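Local coordinates for iron transport multicopper oxidase FET3 (Saccharomyces cerevisiae, PDB 1ZPU), which oxidises ferrous to ferric iron at the cell surface with a set of four copper ions, reducing dioxygen to water so that the iron can be imported, at residues T161-P167 with M260-P265; A400-R406 with P433-L439; R450-D454 with V476-D480. All blocks are in the same frame, centred on the assembly; numbering follows the deposited sequence.

Interaction 1 (T161-P167 with M260-P265)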
# COMPACT_ATOMS: atom_id res chain seq x y z
N THR A 161 -23.20 -8.97 -1.15
CA THR A 161 -22.77 -7.91 -2.05
C THR A 161 -21.28 -7.71 -1.96
O THR A 161 -20.68 -7.10 -2.84
CB THR A 161 -23.47 -6.60 -1.68
OG1 THR A 161 -24.87 -6.75 -1.90
CG2 THR A 161 -22.97 -5.42 -2.53
N GLY A 162 -20.67 -8.19 -0.88
CA GLY A 162 -19.26 -7.91 -0.61
C GLY A 162 -19.05 -6.48 -0.15
O GLY A 162 -17.92 -5.97 -0.18
N ALA A 163 -20.12 -5.82 0.30
CA ALA A 163 -20.06 -4.45 0.80
C ALA A 163 -19.02 -4.32 1.89
O ALA A 163 -19.05 -5.04 2.89
CB ALA A 163 -21.42 -4.00 1.30
N GLU A 164 -18.08 -3.41 1.67
CA GLU A 164 -17.02 -3.11 2.61
C GLU A 164 -17.56 -2.26 3.75
O GLU A 164 -18.34 -1.34 3.49
CB GLU A 164 -15.96 -2.31 1.85
CG GLU A 164 -16.61 -1.59 0.66
CD GLU A 164 -15.87 -1.89 -0.60
OE1 GLU A 164 -15.98 -1.13 -1.60
OE2 GLU A 164 -15.15 -2.91 -0.56
N PRO A 165 -17.14 -2.54 5.00
CA PRO A 165 -17.61 -1.80 6.18
C PRO A 165 -17.28 -0.32 6.12
O PRO A 165 -16.19 0.06 5.73
CB PRO A 165 -16.87 -2.45 7.34
CG PRO A 165 -15.79 -3.21 6.74
CD PRO A 165 -16.19 -3.60 5.37
N ILE A 166 -18.22 0.51 6.54
CA ILE A 166 -18.11 1.95 6.44
C ILE A 166 -17.46 2.55 7.68
O ILE A 166 -17.89 2.27 8.79
CB ILE A 166 -19.51 2.54 6.17
CG1 ILE A 166 -19.96 2.08 4.78
CG2 ILE A 166 -19.50 4.06 6.24
CD1 ILE A 166 -21.39 1.74 4.72
N PRO A 167 -16.40 3.37 7.48
CA PRO A 167 -15.63 3.99 8.57
C PRO A 167 -16.42 5.10 9.25
O PRO A 167 -17.44 5.53 8.72
CB PRO A 167 -14.41 4.57 7.85
CG PRO A 167 -14.78 4.69 6.45
CD PRO A 167 -15.91 3.76 6.15
N MET A 260 -16.61 5.21 -3.03
CA MET A 260 -16.11 3.91 -2.62
C MET A 260 -16.96 3.30 -1.53
O MET A 260 -16.85 2.10 -1.26
CB MET A 260 -14.65 4.03 -2.17
CG MET A 260 -13.79 4.67 -3.25
SD MET A 260 -12.08 4.93 -2.83
CE MET A 260 -11.42 3.26 -2.78
N LEU A 261 -17.82 4.12 -0.93
CA LEU A 261 -18.66 3.70 0.17
C LEU A 261 -19.91 3.02 -0.35
O LEU A 261 -20.53 3.52 -1.29
CB LEU A 261 -19.03 4.90 1.04
CG LEU A 261 -17.91 5.59 1.83
CD1 LEU A 261 -18.49 6.69 2.70
CD2 LEU A 261 -17.10 4.61 2.68
N ASP A 262 -20.28 1.89 0.24
CA ASP A 262 -21.45 1.17 -0.22
C ASP A 262 -22.70 2.03 -0.06
O ASP A 262 -23.47 2.18 -1.00
CB ASP A 262 -21.62 -0.14 0.54
CG ASP A 262 -22.84 -0.92 0.07
OD1 ASP A 262 -23.78 -1.09 0.89
OD2 ASP A 262 -22.86 -1.32 -1.12
N VAL A 263 -22.89 2.57 1.13
CA VAL A 263 -23.96 3.52 1.44
C VAL A 263 -23.35 4.66 2.24
O VAL A 263 -22.33 4.49 2.88
CB VAL A 263 -25.14 2.85 2.25
CG1 VAL A 263 -25.79 1.71 1.46
CG2 VAL A 263 -24.69 2.35 3.61
N ILE A 264 -23.97 5.83 2.21
CA ILE A 264 -23.48 6.94 3.02
C ILE A 264 -24.41 7.11 4.22
O ILE A 264 -25.56 7.54 4.06
CB ILE A 264 -23.40 8.25 2.21
CG1 ILE A 264 -22.44 8.09 1.03
CG2 ILE A 264 -22.98 9.40 3.12
CD1 ILE A 264 -22.47 9.21 0.03
N PRO A 265 -23.94 6.75 5.44
CA PRO A 265 -24.77 6.99 6.63
C PRO A 265 -24.98 8.48 6.81
O PRO A 265 -24.06 9.27 6.59
CB PRO A 265 -23.93 6.43 7.77
CG PRO A 265 -22.55 6.30 7.24
CD PRO A 265 -22.65 6.12 5.76

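Interaction 2 (A400-R406 with P433-L439)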
# COMPACT_ATOMS: atom_id res chain seq x y z
N ALA A 400 9.18 0.33 -8.47
CA ALA A 400 8.37 1.45 -8.91
C ALA A 400 8.15 1.23 -10.41
O ALA A 400 9.11 1.16 -11.18
CB ALA A 400 9.08 2.75 -8.65
N PHE A 401 6.90 1.10 -10.83
CA PHE A 401 6.60 0.78 -12.22
C PHE A 401 6.33 2.01 -13.08
O PHE A 401 6.05 3.08 -12.57
CB PHE A 401 5.40 -0.16 -12.30
CG PHE A 401 4.27 0.25 -11.42
CD1 PHE A 401 4.06 -0.39 -10.21
CD2 PHE A 401 3.42 1.28 -11.80
CE1 PHE A 401 3.02 -0.00 -9.37
CE2 PHE A 401 2.38 1.67 -10.98
CZ PHE A 401 2.17 1.03 -9.76
N GLN A 402 6.40 1.83 -14.39
CA GLN A 402 6.01 2.87 -15.35
C GLN A 402 4.51 2.75 -15.64
O GLN A 402 4.04 1.68 -16.02
CB GLN A 402 6.78 2.75 -16.67
CG GLN A 402 8.29 2.78 -16.51
CD GLN A 402 9.05 2.95 -17.83
OE1 GLN A 402 8.56 2.57 -18.90
NE2 GLN A 402 10.27 3.50 -17.74
N THR A 403 3.78 3.84 -15.46
CA THR A 403 2.36 3.88 -15.78
C THR A 403 2.21 4.36 -17.21
O THR A 403 2.40 5.55 -17.49
CB THR A 403 1.61 4.86 -14.87
OG1 THR A 403 1.87 4.54 -13.50
CG2 THR A 403 0.12 4.77 -15.13
N ILE A 404 1.87 3.45 -18.11
CA ILE A 404 1.81 3.80 -19.53
C ILE A 404 0.38 4.00 -20.07
O ILE A 404 0.19 4.69 -21.08
CB ILE A 404 2.61 2.81 -20.41
CG1 ILE A 404 1.94 1.44 -20.43
CG2 ILE A 404 4.04 2.69 -19.90
CD1 ILE A 404 2.37 0.62 -21.59
N GLN A 405 -0.60 3.39 -19.42
CA GLN A 405 -2.02 3.69 -19.66
C GLN A 405 -2.85 3.53 -18.39
O GLN A 405 -2.66 2.58 -17.63
CB GLN A 405 -2.63 2.83 -20.78
CG GLN A 405 -4.16 3.00 -20.90
CD GLN A 405 -4.75 2.53 -22.22
OE1 GLN A 405 -4.34 2.97 -23.30
NE2 GLN A 405 -5.74 1.65 -22.13
N ARG A 406 -3.77 4.47 -18.18
CA ARG A 406 -4.76 4.36 -17.13
C ARG A 406 -6.05 5.02 -17.61
O ARG A 406 -6.23 6.23 -17.48
CB ARG A 406 -4.27 5.03 -15.85
CG ARG A 406 -5.28 4.90 -14.73
CD ARG A 406 -5.52 6.23 -14.09
NE ARG A 406 -4.96 6.20 -12.76
CZ ARG A 406 -4.36 7.22 -12.16
NH1 ARG A 406 -4.22 8.38 -12.80
NH2 ARG A 406 -3.89 7.06 -10.92
N PRO A 433 7.16 7.84 -19.17
CA PRO A 433 6.02 7.57 -18.30
C PRO A 433 6.29 7.95 -16.87
O PRO A 433 7.43 7.95 -16.42
CB PRO A 433 5.86 6.05 -18.39
CG PRO A 433 6.62 5.64 -19.58
CD PRO A 433 7.74 6.59 -19.68
N MET A 434 5.21 8.27 -16.16
CA MET A 434 5.26 8.47 -14.72
C MET A 434 5.66 7.16 -14.06
O MET A 434 5.46 6.09 -14.63
CB MET A 434 3.88 8.96 -14.25
CG MET A 434 3.68 9.00 -12.76
SD MET A 434 3.01 7.45 -12.13
CE MET A 434 1.25 7.67 -12.31
N ARG A 435 6.23 7.25 -12.86
CA ARG A 435 6.61 6.08 -12.08
C ARG A 435 6.14 6.20 -10.63
O ARG A 435 6.27 7.28 -10.02
CB ARG A 435 8.13 5.90 -12.12
CG ARG A 435 8.62 4.90 -13.13
CD ARG A 435 9.82 5.43 -13.89
NE ARG A 435 10.87 5.95 -13.02
CZ ARG A 435 11.61 7.01 -13.32
NH1 ARG A 435 11.40 7.66 -14.46
NH2 ARG A 435 12.55 7.43 -12.49
N ARG A 436 5.61 5.11 -10.09
CA ARG A 436 5.23 5.03 -8.68
C ARG A 436 5.02 3.58 -8.26
O ARG A 436 5.21 2.67 -9.08
CB ARG A 436 4.00 5.89 -8.40
CG ARG A 436 2.68 5.49 -9.09
CD ARG A 436 1.58 6.53 -8.80
NE ARG A 436 1.70 7.00 -7.43
CZ ARG A 436 1.11 8.08 -6.94
NH1 ARG A 436 0.34 8.84 -7.70
NH2 ARG A 436 1.29 8.40 -5.67
N ASP A 437 4.62 3.36 -7.01
CA ASP A 437 4.41 2.00 -6.52
C ASP A 437 2.95 1.65 -6.28
O ASP A 437 2.60 0.50 -6.03
CB ASP A 437 5.29 1.69 -5.29
CG ASP A 437 4.95 2.56 -4.09
OD1 ASP A 437 5.91 3.14 -3.53
OD2 ASP A 437 3.76 2.64 -3.70
N THR A 438 2.08 2.65 -6.36
CA THR A 438 0.68 2.44 -6.07
C THR A 438 -0.14 3.30 -7.02
O THR A 438 0.11 4.50 -7.14
CB THR A 438 0.38 2.74 -4.58
OG1 THR A 438 1.32 2.04 -3.75
CG2 THR A 438 -1.05 2.35 -4.20
N LEU A 439 -1.10 2.67 -7.69
CA LEU A 439 -1.84 3.26 -8.79
C LEU A 439 -3.26 2.75 -8.77
O LEU A 439 -3.48 1.57 -8.58
CB LEU A 439 -1.18 2.86 -10.12
CG LEU A 439 -1.79 3.36 -11.43
CD1 LEU A 439 -1.31 4.78 -11.77
CD2 LEU A 439 -1.51 2.38 -12.57

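Interaction 3 (R450-D454 with V476-D480). With NAG (2-acetamido-2-deoxy-beta-D-glucopyranose), chain B.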
# COMPACT_ATOMS: atom_id res chain seq x y z
N ARG A 450 4.45 -1.13 -16.73
CA ARG A 450 5.64 -1.86 -17.16
C ARG A 450 6.81 -1.63 -16.22
O ARG A 450 6.98 -0.53 -15.68
CB ARG A 450 6.03 -1.45 -18.58
CG ARG A 450 5.19 -2.08 -19.64
CD ARG A 450 5.79 -1.82 -20.99
NE ARG A 450 4.74 -1.75 -21.99
CZ ARG A 450 4.91 -1.32 -23.24
NH1 ARG A 450 6.10 -0.92 -23.65
NH2 ARG A 450 3.88 -1.29 -24.06
N PHE A 451 7.60 -2.68 -16.04
CA PHE A 451 8.81 -2.62 -15.22
C PHE A 451 9.80 -3.70 -15.66
O PHE A 451 9.40 -4.69 -16.26
CB PHE A 451 8.49 -2.75 -13.72
CG PHE A 451 8.00 -4.11 -13.31
CD1 PHE A 451 8.86 -5.03 -12.72
CD2 PHE A 451 6.66 -4.47 -13.48
CE1 PHE A 451 8.40 -6.28 -12.33
CE2 PHE A 451 6.20 -5.71 -13.08
CZ PHE A 451 7.07 -6.61 -12.51
N LYS A 452 11.07 -3.51 -15.35
CA LYS A 452 12.12 -4.47 -15.65
C LYS A 452 12.31 -5.43 -14.47
O LYS A 452 12.40 -5.00 -13.33
CB LYS A 452 13.43 -3.74 -15.93
CG LYS A 452 14.48 -4.57 -16.64
CD LYS A 452 15.81 -3.87 -16.65
CE LYS A 452 16.81 -4.60 -17.49
NZ LYS A 452 18.09 -3.86 -17.52
N ALA A 453 12.38 -6.72 -14.74
CA ALA A 453 12.67 -7.68 -13.68
C ALA A 453 14.17 -7.69 -13.38
O ALA A 453 14.92 -8.56 -13.82
CB ALA A 453 12.18 -9.07 -14.06
N ASP A 454 14.60 -6.68 -12.63
CA ASP A 454 16.00 -6.52 -12.29
C ASP A 454 16.20 -6.60 -10.78
O ASP A 454 17.21 -6.16 -10.25
CB ASP A 454 16.54 -5.20 -12.85
CG ASP A 454 15.77 -3.97 -12.34
OD1 ASP A 454 16.26 -2.84 -12.58
OD2 ASP A 454 14.69 -4.09 -11.72
N VAL A 476 1.18 -13.33 -6.95
CA VAL A 476 2.57 -13.41 -6.52
C VAL A 476 3.54 -13.46 -7.71
O VAL A 476 3.40 -14.29 -8.61
CB VAL A 476 2.80 -14.62 -5.60
CG1 VAL A 476 4.26 -14.70 -5.16
CG2 VAL A 476 1.88 -14.55 -4.40
N LEU A 477 4.52 -12.56 -7.69
CA LEU A 477 5.56 -12.52 -8.71
C LEU A 477 6.88 -13.07 -8.18
O LEU A 477 7.41 -12.56 -7.19
CB LEU A 477 5.76 -11.09 -9.20
CG LEU A 477 4.58 -10.42 -9.89
CD1 LEU A 477 4.98 -9.05 -10.36
CD2 LEU A 477 4.05 -11.23 -11.07
N VAL A 478 7.42 -14.10 -8.82
CA VAL A 478 8.72 -14.63 -8.44
C VAL A 478 9.72 -14.21 -9.51
O VAL A 478 9.69 -14.71 -10.64
CB VAL A 478 8.68 -16.17 -8.29
CG1 VAL A 478 10.04 -16.72 -7.94
CG2 VAL A 478 7.68 -16.57 -7.23
N GLU A 479 10.58 -13.26 -9.15
CA GLU A 479 11.58 -12.71 -10.05
C GLU A 479 12.85 -13.55 -10.04
O GLU A 479 13.42 -13.80 -8.98
CB GLU A 479 11.90 -11.31 -9.59
CG GLU A 479 12.20 -10.33 -10.69
CD GLU A 479 11.78 -8.92 -10.31
OE1 GLU A 479 10.61 -8.75 -9.90
OE2 GLU A 479 12.62 -8.00 -10.40
N ASP A 480 13.32 -13.95 -11.23
CA ASP A 480 14.31 -15.03 -11.40
C ASP A 480 14.74 -15.73 -10.10
O ASP A 480 15.69 -15.30 -9.43
CB ASP A 480 15.53 -14.62 -12.26
CG ASP A 480 16.40 -13.59 -11.59
OD1 ASP A 480 15.89 -12.81 -10.76
OD2 ASP A 480 17.61 -13.55 -11.90
C1 NAG B . 18.92 -4.30 -7.61
C2 NAG B . 18.37 -3.15 -8.46
C3 NAG B . 19.02 -3.11 -9.84
C4 NAG B . 20.55 -3.15 -9.73
C5 NAG B . 20.97 -4.28 -8.77
C6 NAG B . 22.48 -4.31 -8.55
C7 NAG B . 16.14 -2.27 -8.01
C8 NAG B . 14.67 -2.54 -8.05
N2 NAG B . 16.92 -3.21 -8.58
O3 NAG B . 18.62 -1.91 -10.47
O4 NAG B . 21.17 -3.24 -11.01
O5 NAG B . 20.32 -4.14 -7.51
O6 NAG B . 22.88 -3.10 -7.94
O7 NAG B . 16.57 -1.23 -7.49

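Interaction 1 (T161-P167 with M260-P265)
Met260 meets Glu164 through its backbone rather than its side chain: its carbonyl O lies 3.4 Å from Glu164 OE1, an approach of two acceptors that is no hydrogen bond. A bend at chi2 (-127°) turns the glutamate's end toward this carbonyl, while its other oxygen, OE2, is hydrogen-bonded to NE2 of His468, a type 1 copper ligand. The Glu164 side chain comes within about 7 Å of the copper ion at nearest atoms, a position consistent with a path for electrons from iron to that site.

Leu261 follows, and its CD2 methyl packs against CD of the Pro167 ring at 3.8 Å, with Phe256 touching both residues. These are two irregular loops of the second plastocyanin-like domain, the first joining helix 147-154 to strand 169-172 and the second joining strands 250-256 and 271-277. No hydrogen bond links them, and their end-to-end directions differ by 71°; the contact is made by side chains of one loop meeting side chains and backbone carbonyls of the other.

At Asp262 the first torsion sets CG anti to the backbone N (chi1 -180°), which carries the carboxylate under Ala163. The alanine CB stands squarely over the flat face of that group, 3.6 Å from Asp262 CG and nearly as close to both oxygens. Val263 then engages the long branch of Ile166: the valine side chain crosses it at about a right angle, CG2 lying 3.5 Å from Ile166 CD1. The same methyl, Ile166 CD1, also rests on the backbone, 3.4 Å from Val263 O. Finally Pro265 takes the other branch of the isoleucine, sliding past it in the opposite direction with its CD 3.8 Å from Ile166 CG2.

Interaction 2 (A400-R406 with P433-L439)
Strands 401-406 and 434-436 run antiparallel but strongly twisted, their short axes at 134°, and a hydrogen-bonded pair joins Phe401 to Arg436 (Phe401 N to Arg436 O, 2.9 Å; Arg436 N to Phe401 O, 3.2 Å). One step on, Gln402 and Arg435 form a non-hydrogen-bonded pair, and Thr403 N gives Met434 O a nearly straight bond (165°).

Among the side chains, the Phe401 ring folds back under its own partner. Its CG lies between the backbone N and the carbonyl carbon (chi1 46°), which brings one face beneath Arg436 O, 3.2 Å above the ring plane and over its centre. Leu439 CB touches the ring's edge near its plane, 3.8 Å from Phe401 CZ. Exchanged for an alanine, Phe401 would probably leave a gap beside Leu439 CB and strip Arg436 O of the ring beneath it.

This is a crossing point of the cupredoxin beta-sandwich in the third plastocyanin-like domain: strand 434-436 borders one sheet, and strand 438-441 borders the other. Between them, Asp437 hydrogen-bonds through its carboxylate to His62 and through its carbonyl to His395, making it a second-shell residue of the type 3 and type 2 copper sites.

Thr403 and Met434 lie side by side, the bent methionine chain bringing SD and CE alongside Thr403 OG1. Leu439 meets Thr403 tip to tip, its CD1 lying 3.7 Å from Thr403 CG2. The same methyl, Leu439 CD1, sits over one face of the Arg406 guanidinium, which is bound to Asp298 and Asp299; Asp299 also pairs with Arg436. Gln402 and Arg435 point the same way, CG to CG at 4.0 Å, their polar ends going to Tyr311 and Glu306 respectively.

Interaction 3 (R450-D454 with V476-D480)
Phe451 and Leu477 come from opposite directions to meet inside a cupredoxin beta-sandwich, the third plastocyanin-like domain, where strands 446-452 and 474-479 belong to different sheets. The axes of their short segments stay 11.9 Å apart at closest approach and differ by 31° in direction, so the gap is bridged largely by side chains, Glu479 also reaching backbone atoms.

The apolar contacts come first. Leu477 CD1 lies 3.9 Å from Phe451 CZ, and Leu396, from the second strand's sheet, touches both residues. The Ala453 methyl packs on the aliphatic part of Glu479, CB to CG at 3.6 Å, where a bend at chi2 (149°) swings the acid across the alanine.

The polar contacts centre on the Glu479 carboxylate, buried but well supplied with donors. OE1 approaches the edge of the Phe451 ring near its plane, with ring and carboxylate planes 44° apart, and is hydrogen-bonded to His399 NE2. OE2 accepts the N-H of Asn455; it also lies 3.3 Å from Asp454 N, but the angle there is too poor for a bond. That N-H instead bends back weakly to Lys452 O, closing an inverse gamma turn centred on Ala453. With the Asp454 carboxylate also near, the donors to Glu479 probably offset some of the crowding of negative charge.

The last group of contacts is with sugar. An N-acetylglucosamine, which also neighbours the glycosylated Asn67 and is hydrogen-bonded to Tyr97, rests beside Asp454. Its N2 gives a weak hydrogen bond to the Asp454 backbone O, and its O3 another weak one to Asp454 OD1, at 3.3 Å.

Overall arrangement
The three contacts follow one another in series along the chain. Interaction 1 joins two loops of the second plastocyanin-like domain, whereas interactions 2 and 3 both lie in the third. The latter pair have centres 15 Å apart and share a sheet in which strands 401-406 and 446-452 are neighbours, linked between Gln402 N and Arg450 O at 2.8 Å by a probable hydrogen bond. Interaction 1 lies 28 Å from interaction 2 and 34 Å from interaction 3, centre to centre, and on the opposite side of the chain's centre from interaction 3. It borders the type 1 copper; interaction 2 borders the type 2 and type 3 coppers, where dioxygen is reduced.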